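Local structure of flavoprotein 390 (Photobacterium phosphoreum, 1FVP) at residues W96-I99 / N100-L104; G163-D166 / S167-S171; I215-N218 / N219-K223. The protein binds flavin mononucleotide that carries a covalently linked myristate, as a non-fluorescent homodimeric relative of bacterial luciferase. One frame throughout, in Å; residues are numbered along the deposited sequence.

Contact 1 of 3, residues W96-I99 / N100-L104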
ATOM      1  N   TRP A  96     -11.005  11.459   2.343  1.00 26.36           N
ATOM      2  CA  TRP A  96     -11.957  11.663   1.242  1.00 27.81           C
ATOM      3  C   TRP A  96     -13.271  12.169   1.819  1.00 27.97           C
ATOM      4  O   TRP A  96     -13.745  13.155   1.230  1.00 28.94           O
ATOM      5  CB  TRP A  96     -11.976  10.390   0.494  1.00 30.53           C
ATOM      6  CG  TRP A  96     -12.854   9.330   0.066  1.00 32.34           C
ATOM      7  CD1 TRP A  96     -12.509   8.497  -0.976  1.00 33.24           C
ATOM      8  CD2 TRP A  96     -14.119   8.826   0.503  1.00 33.20           C
ATOM      9  NE1 TRP A  96     -13.461   7.549  -1.202  1.00 34.53           N
ATOM     10  CE2 TRP A  96     -14.479   7.738  -0.313  1.00 33.63           C
ATOM     11  CE3 TRP A  96     -14.994   9.194   1.500  1.00 34.06           C
ATOM     12  CZ2 TRP A  96     -15.660   7.027  -0.178  1.00 33.68           C
ATOM     13  CZ3 TRP A  96     -16.174   8.486   1.654  1.00 34.78           C
ATOM     14  CH2 TRP A  96     -16.517   7.420   0.828  1.00 34.04           C
ATOM     15  N   ASP A  97     -13.773  11.558   2.874  1.00 27.36           N
ATOM     16  CA  ASP A  97     -15.021  11.934   3.527  1.00 27.10           C
ATOM     17  C   ASP A  97     -14.846  13.001   4.622  1.00 27.94           C
ATOM     18  O   ASP A  97     -15.548  12.979   5.658  1.00 28.62           O
ATOM     19  CB  ASP A  97     -15.817  10.766   4.092  1.00 25.15           C
ATOM     20  CG  ASP A  97     -15.013   9.676   4.736  1.00 24.16           C
ATOM     21  OD1 ASP A  97     -13.794   9.600   4.612  1.00 23.69           O
ATOM     22  OD2 ASP A  97     -15.675   8.842   5.388  1.00 24.60           O
ATOM     23  N   ASP A  98     -13.957  13.928   4.376  1.00 28.23           N
ATOM     24  CA  ASP A  98     -13.699  15.007   5.329  1.00 28.59           C
ATOM     25  C   ASP A  98     -14.179  16.305   4.708  1.00 29.06           C
ATOM     26  O   ASP A  98     -13.588  16.709   3.697  1.00 29.26           O
ATOM     27  CB  ASP A  98     -12.217  15.004   5.718  1.00 29.00           C
ATOM     28  CG  ASP A  98     -12.089  14.300   7.069  1.00 30.08           C
ATOM     29  OD1 ASP A  98     -13.121  14.183   7.759  1.00 30.94           O
ATOM     30  OD2 ASP A  98     -10.972  13.877   7.420  1.00 30.02           O
ATOM     31  N   ILE A  99     -15.208  16.888   5.302  1.00 29.11           N
ATOM     32  CA  ILE A  99     -15.682  18.184   4.742  1.00 29.10           C
ATOM     33  C   ILE A  99     -14.400  19.005   4.640  1.00 29.17           C
ATOM     34  O   ILE A  99     -13.702  19.180   5.658  1.00 29.66           O
ATOM     35  CB  ILE A  99     -16.748  18.806   5.684  1.00 29.34           C
ATOM     36  CG1 ILE A  99     -18.134  18.164   5.412  1.00 29.79           C
ATOM     37  CG2 ILE A  99     -16.841  20.348   5.594  1.00 30.07           C
ATOM     38  CD1 ILE A  99     -19.049  18.243   6.676  1.00 30.85           C
ATOM     39  N   ASN A 100     -14.065  19.473   3.469  1.00 28.86           N
ATOM     40  CA  ASN A 100     -12.849  20.267   3.229  1.00 27.98           C
ATOM     41  C   ASN A 100     -12.490  21.185   4.389  1.00 28.71           C
ATOM     42  O   ASN A 100     -11.325  21.496   4.667  1.00 28.41           O
ATOM     43  CB  ASN A 100     -13.061  21.007   1.912  1.00 25.62           C
ATOM     44  CG  ASN A 100     -11.713  21.410   1.363  1.00 24.91           C
ATOM     45  OD1 ASN A 100     -11.129  20.668   0.574  1.00 24.38           O
ATOM     46  ND2 ASN A 100     -11.280  22.570   1.831  1.00 25.09           N
ATOM     47  N   GLU A 101     -13.505  21.668   5.073  1.00 30.02           N
ATOM     48  CA  GLU A 101     -13.353  22.567   6.216  1.00 31.48           C
ATOM     49  C   GLU A 101     -12.536  21.852   7.288  1.00 32.17           C
ATOM     50  O   GLU A 101     -11.358  22.158   7.487  1.00 32.43           O
ATOM     51  CB  GLU A 101     -14.699  22.939   6.815  1.00 32.60           C
ATOM     52  CG  GLU A 101     -14.905  24.402   7.201  1.00 34.35           C
ATOM     53  CD  GLU A 101     -16.339  24.763   7.504  1.00 34.86           C
ATOM     54  OE1 GLU A 101     -16.945  24.226   8.425  1.00 35.76           O
ATOM     55  OE2 GLU A 101     -16.743  25.629   6.697  1.00 34.34           O
ATOM     56  N   GLU A 102     -13.181  20.905   7.944  1.00 32.78           N
ATOM     57  CA  GLU A 102     -12.611  20.086   8.999  1.00 32.98           C
ATOM     58  C   GLU A 102     -11.305  19.432   8.581  1.00 32.31           C
ATOM     59  O   GLU A 102     -10.355  19.350   9.387  1.00 33.61           O
ATOM     60  CB  GLU A 102     -13.546  18.973   9.455  1.00 34.75           C
ATOM     61  CG  GLU A 102     -12.962  17.938  10.422  1.00 37.98           C
ATOM     62  CD  GLU A 102     -13.965  16.882  10.794  1.00 40.57           C
ATOM     63  OE1 GLU A 102     -14.903  16.606  10.050  1.00 42.20           O
ATOM     64  OE2 GLU A 102     -13.773  16.322  11.895  1.00 41.87           O
ATOM     65  N   ARG A 103     -11.188  18.974   7.361  1.00 30.90           N
ATOM     66  CA  ARG A 103      -9.918  18.338   6.959  1.00 29.45           C
ATOM     67  C   ARG A 103      -8.853  19.417   6.875  1.00 29.23           C
ATOM     68  O   ARG A 103      -7.663  19.045   6.788  1.00 30.24           O
ATOM     69  CB  ARG A 103     -10.024  17.502   5.700  1.00 28.11           C
ATOM     70  CG  ARG A 103      -9.564  18.111   4.408  1.00 26.47           C
ATOM     71  CD  ARG A 103      -9.537  17.110   3.316  1.00 26.19           C
ATOM     72  NE  ARG A 103     -10.823  16.464   3.104  1.00 25.07           N
ATOM     73  CZ  ARG A 103     -11.309  16.345   1.853  1.00 25.13           C
ATOM     74  NH1 ARG A 103     -10.706  16.816   0.771  1.00 24.05           N
ATOM     75  NH2 ARG A 103     -12.470  15.685   1.701  1.00 25.17           N
ATOM     76  N   LEU A 104      -9.248  20.675   6.896  1.00 28.72           N
ATOM     77  CA  LEU A 104      -8.277  21.790   6.821  1.00 28.06           C
ATOM     78  C   LEU A 104      -7.774  22.113   8.223  1.00 28.28           C
ATOM     79  O   LEU A 104      -6.615  22.526   8.380  1.00 28.44           O
ATOM     80  CB  LEU A 104      -8.835  22.949   6.036  1.00 27.14           C
ATOM     81  CG  LEU A 104      -8.182  23.227   4.694  1.00 26.46           C
ATOM     82  CD1 LEU A 104      -9.007  24.226   3.878  1.00 26.67           C
ATOM     83  CD2 LEU A 104      -6.806  23.779   5.002  1.00 25.58           C
TER

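Contact 2 of 3, residues G163-D166 / S167-S171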
ATOM      1  N   GLY A 163     -28.080  15.273   7.803  1.00 60.00           N
ATOM      2  CA  GLY A 163     -27.762  16.524   7.155  1.00 58.87           C
ATOM      3  C   GLY A 163     -26.460  16.654   6.397  1.00 58.12           C
ATOM      4  O   GLY A 163     -25.989  17.824   6.249  1.00 58.14           O
ATOM      5  N   SER A 164     -25.858  15.573   5.892  1.00 56.97           N
ATOM      6  CA  SER A 164     -24.600  15.711   5.145  1.00 55.19           C
ATOM      7  C   SER A 164     -24.042  14.509   4.396  1.00 53.54           C
ATOM      8  O   SER A 164     -23.396  13.593   4.918  1.00 53.30           O
ATOM      9  CB  SER A 164     -23.476  16.268   6.034  1.00 56.09           C
ATOM     10  OG  SER A 164     -22.234  16.054   5.366  1.00 57.03           O
ATOM     11  N   ILE A 165     -24.247  14.576   3.103  1.00 51.80           N
ATOM     12  CA  ILE A 165     -23.832  13.678   2.039  1.00 49.64           C
ATOM     13  C   ILE A 165     -23.590  14.607   0.825  1.00 48.30           C
ATOM     14  O   ILE A 165     -22.916  14.208  -0.127  1.00 48.44           O
ATOM     15  CB  ILE A 165     -24.740  12.468   1.698  1.00 49.47           C
ATOM     16  CG1 ILE A 165     -23.977  11.142   2.011  1.00 49.10           C
ATOM     17  CG2 ILE A 165     -25.279  12.392   0.245  1.00 49.54           C
ATOM     18  CD1 ILE A 165     -24.113  10.735   3.500  1.00 49.40           C
ATOM     19  N   ASP A 166     -24.154  15.797   0.968  1.00 46.31           N
ATOM     20  CA  ASP A 166     -24.022  16.812  -0.087  1.00 44.88           C
ATOM     21  C   ASP A 166     -22.656  17.483   0.021  1.00 43.68           C
ATOM     22  O   ASP A 166     -21.959  17.664  -0.991  1.00 43.72           O
ATOM     23  CB  ASP A 166     -25.212  17.750  -0.080  1.00 45.90           C
ATOM     24  CG  ASP A 166     -26.466  17.216  -0.746  1.00 46.57           C
ATOM     25  OD1 ASP A 166     -26.435  16.553  -1.796  1.00 46.52           O
ATOM     26  OD2 ASP A 166     -27.552  17.494  -0.176  1.00 47.02           O
ATOM     27  N   SER A 167     -22.265  17.827   1.229  1.00 42.43           N
ATOM     28  CA  SER A 167     -20.978  18.488   1.517  1.00 40.75           C
ATOM     29  C   SER A 167     -19.784  17.626   1.112  1.00 39.73           C
ATOM     30  O   SER A 167     -18.826  18.144   0.503  1.00 39.03           O
ATOM     31  CB  SER A 167     -20.898  18.869   2.993  1.00 40.47           C
ATOM     32  OG  SER A 167     -21.188  17.697   3.753  1.00 40.44           O
ATOM     33  N   ILE A 168     -19.850  16.336   1.470  1.00 38.42           N
ATOM     34  CA  ILE A 168     -18.747  15.438   1.101  1.00 36.86           C
ATOM     35  C   ILE A 168     -18.572  15.647  -0.409  1.00 36.83           C
ATOM     36  O   ILE A 168     -17.467  16.008  -0.821  1.00 37.46           O
ATOM     37  CB  ILE A 168     -18.928  13.935   1.424  1.00 35.83           C
ATOM     38  CG1 ILE A 168     -19.189  13.711   2.928  1.00 34.77           C
ATOM     39  CG2 ILE A 168     -17.701  13.105   0.935  1.00 35.54           C
ATOM     40  CD1 ILE A 168     -19.685  12.280   3.254  1.00 34.57           C
ATOM     41  N   ILE A 169     -19.683  15.448  -1.112  1.00 36.33           N
ATOM     42  CA  ILE A 169     -19.686  15.613  -2.571  1.00 35.38           C
ATOM     43  C   ILE A 169     -19.177  17.010  -2.945  1.00 34.88           C
ATOM     44  O   ILE A 169     -18.322  17.140  -3.831  1.00 34.36           O
ATOM     45  CB  ILE A 169     -21.059  15.321  -3.239  1.00 35.55           C
ATOM     46  CG1 ILE A 169     -21.631  13.950  -2.839  1.00 35.47           C
ATOM     47  CG2 ILE A 169     -20.939  15.452  -4.795  1.00 36.28           C
ATOM     48  CD1 ILE A 169     -23.141  13.781  -3.202  1.00 35.45           C
ATOM     49  N   GLN A 170     -19.729  17.987  -2.248  1.00 34.71           N
ATOM     50  CA  GLN A 170     -19.359  19.395  -2.460  1.00 34.90           C
ATOM     51  C   GLN A 170     -17.852  19.562  -2.229  1.00 34.55           C
ATOM     52  O   GLN A 170     -17.233  20.453  -2.845  1.00 35.13           O
ATOM     53  CB  GLN A 170     -20.155  20.349  -1.596  1.00 36.39           C
ATOM     54  CG  GLN A 170     -21.605  20.525  -1.955  1.00 39.16           C
ATOM     55  CD  GLN A 170     -21.839  21.319  -3.223  1.00 41.01           C
ATOM     56  OE1 GLN A 170     -21.222  22.368  -3.451  1.00 41.93           O
ATOM     57  NE2 GLN A 170     -22.750  20.786  -4.043  1.00 41.25           N
ATOM     58  N   SER A 171     -17.301  18.727  -1.366  1.00 33.36           N
ATOM     59  CA  SER A 171     -15.869  18.751  -1.043  1.00 32.37           C
ATOM     60  C   SER A 171     -15.108  18.018  -2.162  1.00 32.22           C
ATOM     61  O   SER A 171     -14.015  18.449  -2.566  1.00 32.08           O
ATOM     62  CB  SER A 171     -15.539  18.122   0.288  1.00 31.74           C
ATOM     63  OG  SER A 171     -16.095  18.752   1.413  1.00 31.38           O
TER

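Contact 3 of 3, residues I215-N218 / N219-K223. With FMA (6-(3-tetradecanoic acid) flavine mononucleotide), chain D.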
ATOM      1  N   ILE A 215      -6.906   9.731 -19.862  1.00 26.00           N
ATOM      2  CA  ILE A 215      -5.815  10.037 -20.802  1.00 26.79           C
ATOM      3  C   ILE A 215      -5.846  11.491 -21.232  1.00 27.12           C
ATOM      4  O   ILE A 215      -4.837  11.903 -21.843  1.00 27.38           O
ATOM      5  CB  ILE A 215      -5.656   8.973 -21.918  1.00 27.18           C
ATOM      6  CG1 ILE A 215      -6.034   9.516 -23.320  1.00 27.36           C
ATOM      7  CG2 ILE A 215      -6.385   7.637 -21.613  1.00 27.45           C
ATOM      8  CD1 ILE A 215      -4.809   9.429 -24.303  1.00 27.94           C
ATOM      9  N   ASP A 216      -6.883  12.250 -20.937  1.00 27.80           N
ATOM     10  CA  ASP A 216      -6.911  13.666 -21.325  1.00 28.84           C
ATOM     11  C   ASP A 216      -5.819  14.422 -20.528  1.00 28.82           C
ATOM     12  O   ASP A 216      -4.931  15.030 -21.115  1.00 29.32           O
ATOM     13  CB  ASP A 216      -8.188  14.426 -21.011  1.00 30.71           C
ATOM     14  CG  ASP A 216      -9.063  14.610 -22.235  1.00 32.28           C
ATOM     15  OD1 ASP A 216      -8.902  13.759 -23.128  1.00 32.92           O
ATOM     16  OD2 ASP A 216      -9.819  15.607 -22.167  1.00 32.97           O
ATOM     17  N   LEU A 217      -6.082  14.347 -19.249  1.00 28.47           N
ATOM     18  CA  LEU A 217      -5.356  14.906 -18.122  1.00 28.11           C
ATOM     19  C   LEU A 217      -3.896  14.453 -18.048  1.00 28.34           C
ATOM     20  O   LEU A 217      -3.020  15.145 -17.512  1.00 28.20           O
ATOM     21  CB  LEU A 217      -6.201  14.524 -16.891  1.00 26.55           C
ATOM     22  CG  LEU A 217      -5.434  14.435 -15.589  1.00 25.65           C
ATOM     23  CD1 LEU A 217      -4.827  15.793 -15.267  1.00 26.12           C
ATOM     24  CD2 LEU A 217      -6.435  14.071 -14.506  1.00 26.52           C
ATOM     25  N   ASN A 218      -3.664  13.277 -18.596  1.00 28.63           N
ATOM     26  CA  ASN A 218      -2.340  12.653 -18.680  1.00 28.79           C
ATOM     27  C   ASN A 218      -1.549  13.562 -19.633  1.00 29.18           C
ATOM     28  O   ASN A 218      -0.500  14.110 -19.346  1.00 29.60           O
ATOM     29  CB  ASN A 218      -2.478  11.250 -19.247  1.00 28.66           C
ATOM     30  CG  ASN A 218      -1.146  10.714 -19.750  1.00 29.00           C
ATOM     31  OD1 ASN A 218      -0.701  11.060 -20.854  1.00 28.86           O
ATOM     32  ND2 ASN A 218      -0.537   9.868 -18.925  1.00 28.67           N
ATOM     33  N   ASN A 219      -2.169  13.682 -20.783  1.00 29.67           N
ATOM     34  CA  ASN A 219      -1.730  14.464 -21.947  1.00 29.83           C
ATOM     35  C   ASN A 219      -1.677  15.956 -21.618  1.00 29.92           C
ATOM     36  O   ASN A 219      -1.167  16.792 -22.376  1.00 29.09           O
ATOM     37  CB  ASN A 219      -2.613  14.046 -23.123  1.00 30.06           C
ATOM     38  CG  ASN A 219      -2.344  12.610 -23.541  1.00 30.52           C
ATOM     39  OD1 ASN A 219      -2.128  12.339 -24.742  1.00 31.85           O
ATOM     40  ND2 ASN A 219      -2.343  11.681 -22.593  1.00 30.16           N
ATOM     41  N   GLN A 220      -2.204  16.248 -20.441  1.00 30.29           N
ATOM     42  CA  GLN A 220      -2.251  17.586 -19.879  1.00 31.26           C
ATOM     43  C   GLN A 220      -1.015  17.768 -18.985  1.00 31.85           C
ATOM     44  O   GLN A 220      -0.198  18.656 -19.284  1.00 32.85           O
ATOM     45  CB  GLN A 220      -3.483  17.941 -19.055  1.00 31.40           C
ATOM     46  CG  GLN A 220      -3.600  19.452 -18.937  1.00 31.68           C
ATOM     47  CD  GLN A 220      -4.695  19.887 -18.010  1.00 32.08           C
ATOM     48  OE1 GLN A 220      -5.229  19.130 -17.208  1.00 32.69           O
ATOM     49  NE2 GLN A 220      -5.024  21.170 -18.135  1.00 32.45           N
ATOM     50  N   VAL A 221      -0.911  16.962 -17.948  1.00 31.94           N
ATOM     51  CA  VAL A 221       0.250  17.072 -17.040  1.00 31.71           C
ATOM     52  C   VAL A 221       1.525  16.821 -17.835  1.00 32.13           C
ATOM     53  O   VAL A 221       2.437  17.667 -17.864  1.00 32.52           O
ATOM     54  CB  VAL A 221       0.078  16.142 -15.839  1.00 31.20           C
ATOM     55  CG1 VAL A 221       1.278  16.185 -14.908  1.00 31.85           C
ATOM     56  CG2 VAL A 221      -1.204  16.447 -15.095  1.00 31.28           C
ATOM     57  N   ILE A 222       1.583  15.690 -18.509  1.00 32.30           N
ATOM     58  CA  ILE A 222       2.746  15.325 -19.316  1.00 32.71           C
ATOM     59  C   ILE A 222       3.229  16.549 -20.082  1.00 33.69           C
ATOM     60  O   ILE A 222       4.430  16.615 -20.381  1.00 34.12           O
ATOM     61  CB  ILE A 222       2.481  14.089 -20.227  1.00 32.38           C
ATOM     62  CG1 ILE A 222       3.834  13.419 -20.560  1.00 32.76           C
ATOM     63  CG2 ILE A 222       1.712  14.428 -21.528  1.00 32.42           C
ATOM     64  CD1 ILE A 222       4.570  12.785 -19.342  1.00 33.01           C
ATOM     65  N   LYS A 223       2.333  17.468 -20.376  1.00 34.73           N
ATOM     66  CA  LYS A 223       2.631  18.704 -21.101  1.00 36.13           C
ATOM     67  C   LYS A 223       3.057  19.831 -20.166  1.00 36.94           C
ATOM     68  O   LYS A 223       4.188  20.324 -20.294  1.00 36.81           O
ATOM     69  CB  LYS A 223       1.467  19.189 -21.952  1.00 36.78           C
ATOM     70  CG  LYS A 223       1.918  19.773 -23.296  1.00 37.72           C
ATOM     71  CD  LYS A 223       0.719  19.998 -24.191  1.00 39.37           C
ATOM     72  CE  LYS A 223      -0.204  18.807 -24.331  1.00 40.23           C
ATOM     73  NZ  LYS A 223       0.207  17.842 -25.382  1.00 41.07           N
TER
HETATM   74  N1  FMA D 233       0.808  25.286  -9.480  1.00 60.48           N
HETATM   75  C2  FMA D 233       1.880  24.510  -9.311  1.00 60.72           C
HETATM   76  O2  FMA D 233       2.822  24.697  -8.638  1.00 61.31           O
HETATM   77  N3  FMA D 233       1.954  23.243 -10.025  1.00 60.32           N
HETATM   78  C4  FMA D 233       0.964  22.851 -10.850  1.00 60.08           C
HETATM   79  O4  FMA D 233       1.074  21.791 -11.427  1.00 60.17           O
HETATM   80  C4A FMA D 233      -0.174  23.701 -11.020  1.00 59.98           C
HETATM   81  N5  FMA D 233      -1.188  23.418 -11.797  1.00 59.61           N
HETATM   82  C5A FMA D 233      -2.278  24.174 -12.000  1.00 59.09           C
HETATM   83  C6  FMA D 233      -3.313  23.789 -12.848  1.00 58.14           C
HETATM   84  C7  FMA D 233      -4.387  24.632 -12.988  1.00 58.58           C
HETATM   85  C7M FMA D 233      -5.616  24.306 -13.906  1.00 58.82           C
HETATM   86  C8  FMA D 233      -4.456  25.894 -12.290  1.00 58.87           C
HETATM   87  C8M FMA D 233      -5.602  26.845 -12.414  1.00 58.53           C
HETATM   88  C9  FMA D 233      -3.411  26.245 -11.462  1.00 59.24           C
HETATM   89  C9A FMA D 233      -2.322  25.447 -11.272  1.00 59.43           C
HETATM   90  N10 FMA D 233      -1.244  25.739 -10.446  1.00 59.88           N
HETATM   91  C10 FMA D 233      -0.165  24.980 -10.261  1.00 60.07           C
HETATM   92  C1B FMA D 233      -1.241  27.051  -9.658  1.00 60.34           C
HETATM   93  C2B FMA D 233      -0.417  27.006  -8.300  1.00 61.21           C
HETATM   94  O2B FMA D 233      -1.370  27.515  -7.384  1.00 61.05           O
HETATM   95  C3B FMA D 233       0.822  27.860  -8.436  1.00 62.19           C
HETATM   96  O3' FMA D 233       1.174  28.035  -9.771  1.00 62.26           O
HETATM   97  C4B FMA D 233       2.053  27.368  -7.667  1.00 63.13           C
HETATM   98  O4' FMA D 233       1.755  27.245  -6.229  1.00 62.91           O
HETATM   99  C5B FMA D 233       3.231  28.369  -7.824  1.00 64.30           C
HETATM  100  O5' FMA D 233       3.609  28.811  -6.388  1.00 65.69           O
HETATM  101  P   FMA D 233       3.794  30.279  -5.833  1.00 66.69           P
HETATM  102  O1P FMA D 233       5.079  30.708  -6.623  1.00 66.42           O
HETATM  103  O2P FMA D 233       2.624  31.047  -6.211  1.00 66.35           O
HETATM  104  O3P FMA D 233       3.851  30.207  -4.454  1.00 66.81           O
HETATM  105  C1' FMA D 233      -2.454  21.806 -15.812  0.92 56.81           C
HETATM  106  O1' FMA D 233      -3.595  22.242 -16.225  0.84 56.91           O
HETATM  107  O2' FMA D 233      -1.609  21.458 -16.643  0.69 56.83           O
HETATM  108  C2' FMA D 233      -2.043  22.416 -14.513  0.94 56.80           C
HETATM  109  C3' FMA D 233      -3.205  22.479 -13.512  0.98 56.83           C
HETATM  110  C4' FMA D 233      -3.115  21.282 -12.615  1.00 55.71           C
HETATM  111  C5' FMA D 233      -3.907  20.037 -12.934  1.00 54.27           C
HETATM  112  C6' FMA D 233      -4.602  19.445 -11.732  1.00 52.90           C
HETATM  113  C7' FMA D 233      -4.824  17.944 -11.864  1.00 51.63           C
HETATM  114  C8' FMA D 233      -6.220  17.484 -11.858  1.00 50.39           C
HETATM  115  C9' FMA D 233      -6.877  17.077 -10.550  1.00 49.40           C
HETATM  116  C11 FMA D 233      -8.370  16.987 -10.633  1.00 48.72           C
HETATM  117  C12 FMA D 233      -9.077  16.460 -11.827  1.00 48.26           C
HETATM  118  C13 FMA D 233     -10.558  16.282 -11.799  1.00 47.59           C
HETATM  119  C14 FMA D 233     -11.199  15.692 -13.014  1.00 47.07           C
HETATM  120  C15 FMA D 233     -10.695  16.228 -14.324  1.00 46.97           C

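Contact 1 of 3, residues W96-I99 / N100-L104
R103 and D98 meet where strand 92-94 passes by way of a short loop into helix 100-116, a beta-alpha-beta connection whose next strand, 126-134, runs parallel to the first. The arginine folds back along the loop that precedes its helix: its chain bends about the CG-CD bond (chi3 57°), and R103 NE and CB lie alongside D98 CB. This lays the guanidinium beside the peptide carbonyl of D98, with R103 NE 2.8 Å from D98 O. The D98 carboxylate, its plane turned 45° from the guanidinium, leaves D98 OD2 5.0 Å from R103 NE, so the two charges do not pair directly. The backbone of N100, at CA, lies over one face of the guanidinium, offset toward its rim. On the D98 carboxylate side stands E102, with D98 OD1 3.8 Å from E102 OE1; two like charges this close probably disfavour each other somewhat. I99 and E101 lie side by side and point the same way, I99 CG2 resting 3.6 Å from E101 CB. The first turn is fastened by R103 N donating to I99 O at 3.0 Å, an almost straight bond of 170°.

Contact 2 of 3, residues G163-D166 / S167-S171
The start of helix 166-171 is tied to the loop before it by a pair of serines, S164 and S167, which meet through their hydroxyls. S164 OG donates to S167 OG at 2.5 Å, and the first torsions bring the oxygens together: that of S164 stands opposite its own backbone N (chi1 165°), whereas that of S167 sits between N and carbonyl carbon (chi1 52°). I165 occupies the N-cap position, and its aliphatic side chain offers no polar cap. The carbonyl of I165 lies beside CG1 and CD1 of I169, while I165 CG2 and I169 CD1 touch loosely at 4.3 Å. In the fold this short helix follows helix 138-155 and leads into strand 174-175 of the mixed sheet; both isoleucines pack on helix 138-155, from which K146 also forms a salt bridge with D166 OD1. One residue on, the regular helical bonding is under way. Q170 N donates to D166 O at 2.6 Å, and CB and CG of Q170 lie beside the same oxygen. S171, the next residue along the chain, gives its hydroxyl hydrogen to the carbonyl of S167, with S171 OG 2.9 Å from S167 O and approaching from above the carbonyl plane.

Contact 3 of 3, residues I215-N218 / N219-K223
N218 O receives the amide of I222 in the shortest sound hydrogen bond of this stretch of helix 207-227, I222 N to N218 O at 2.7 Å. The CG2 branch of I222, set between backbone N and carbonyl carbon, lies beside the same oxygen. One residue earlier L217 O accepts V221 N at 2.8 Å in a nearly straight bond (174°). Alongside that bond the two side chains run the same way, and L217 CD1 touches V221 CG2 at 3.7 Å. V221 also reaches I41, and N218 packs on T39 and S40, so this flank of the helix faces the loop after helix 23-38.

The helix is irregular: N219 N reaches I215 O only weakly, at 3.4 Å, and it is kinked where N of Q220 and of K223 make no bond to the turn before. The amide of N219 crosses that of N218 with planes 51° apart, while its chain lies beside I215, whose CD1 meets N219 ND2 at 3.8 Å. I215 itself packs on I34 and D38 of helix 23-38.

Q220 starts beside L217, Q220 OE1 passing 3.9 Å from L217 CD1, and reaches on to the ligand. With CG opposite its backbone N (chi1 -161°) and the chain extended beyond, it carries its amide to the myristate carboxylate of the bound flavin, Q220 NE2 lying 2.6 Å from O1' of the ligand. Y177 packs against the same side chain, and N193 and the backbone of N2 hydrogen-bond the ligand as well. A neutral amide nitrogen set against the acid group is consistent with polar recognition of the fatty acid's carboxylate without a formal counter-charge from Q220.

How the contacts relate
The three contacts come one after another along the chain, and none is touched by the other protein chain of the dimer. Contacts 1 and 2 are neighbours, their centres about 10 Å apart, and meet where the start of helix 100-116 packs along helix 166-171: I99 on S167 near its start, and N100, its N-H probably hydrogen-bonded to the hydroxyl, at S171, its last residue. Contact 3, on the late helix 207-227, lies about 27 Å from contact 1 and 29 Å from contact 2, centre to centre, and opposite contact 1 across the chain's centre. Contacts 1 and 2 thus bring two loop-to-helix junctions together, whereas contact 3 alone supplies a residue to a flavin-myristate pocket.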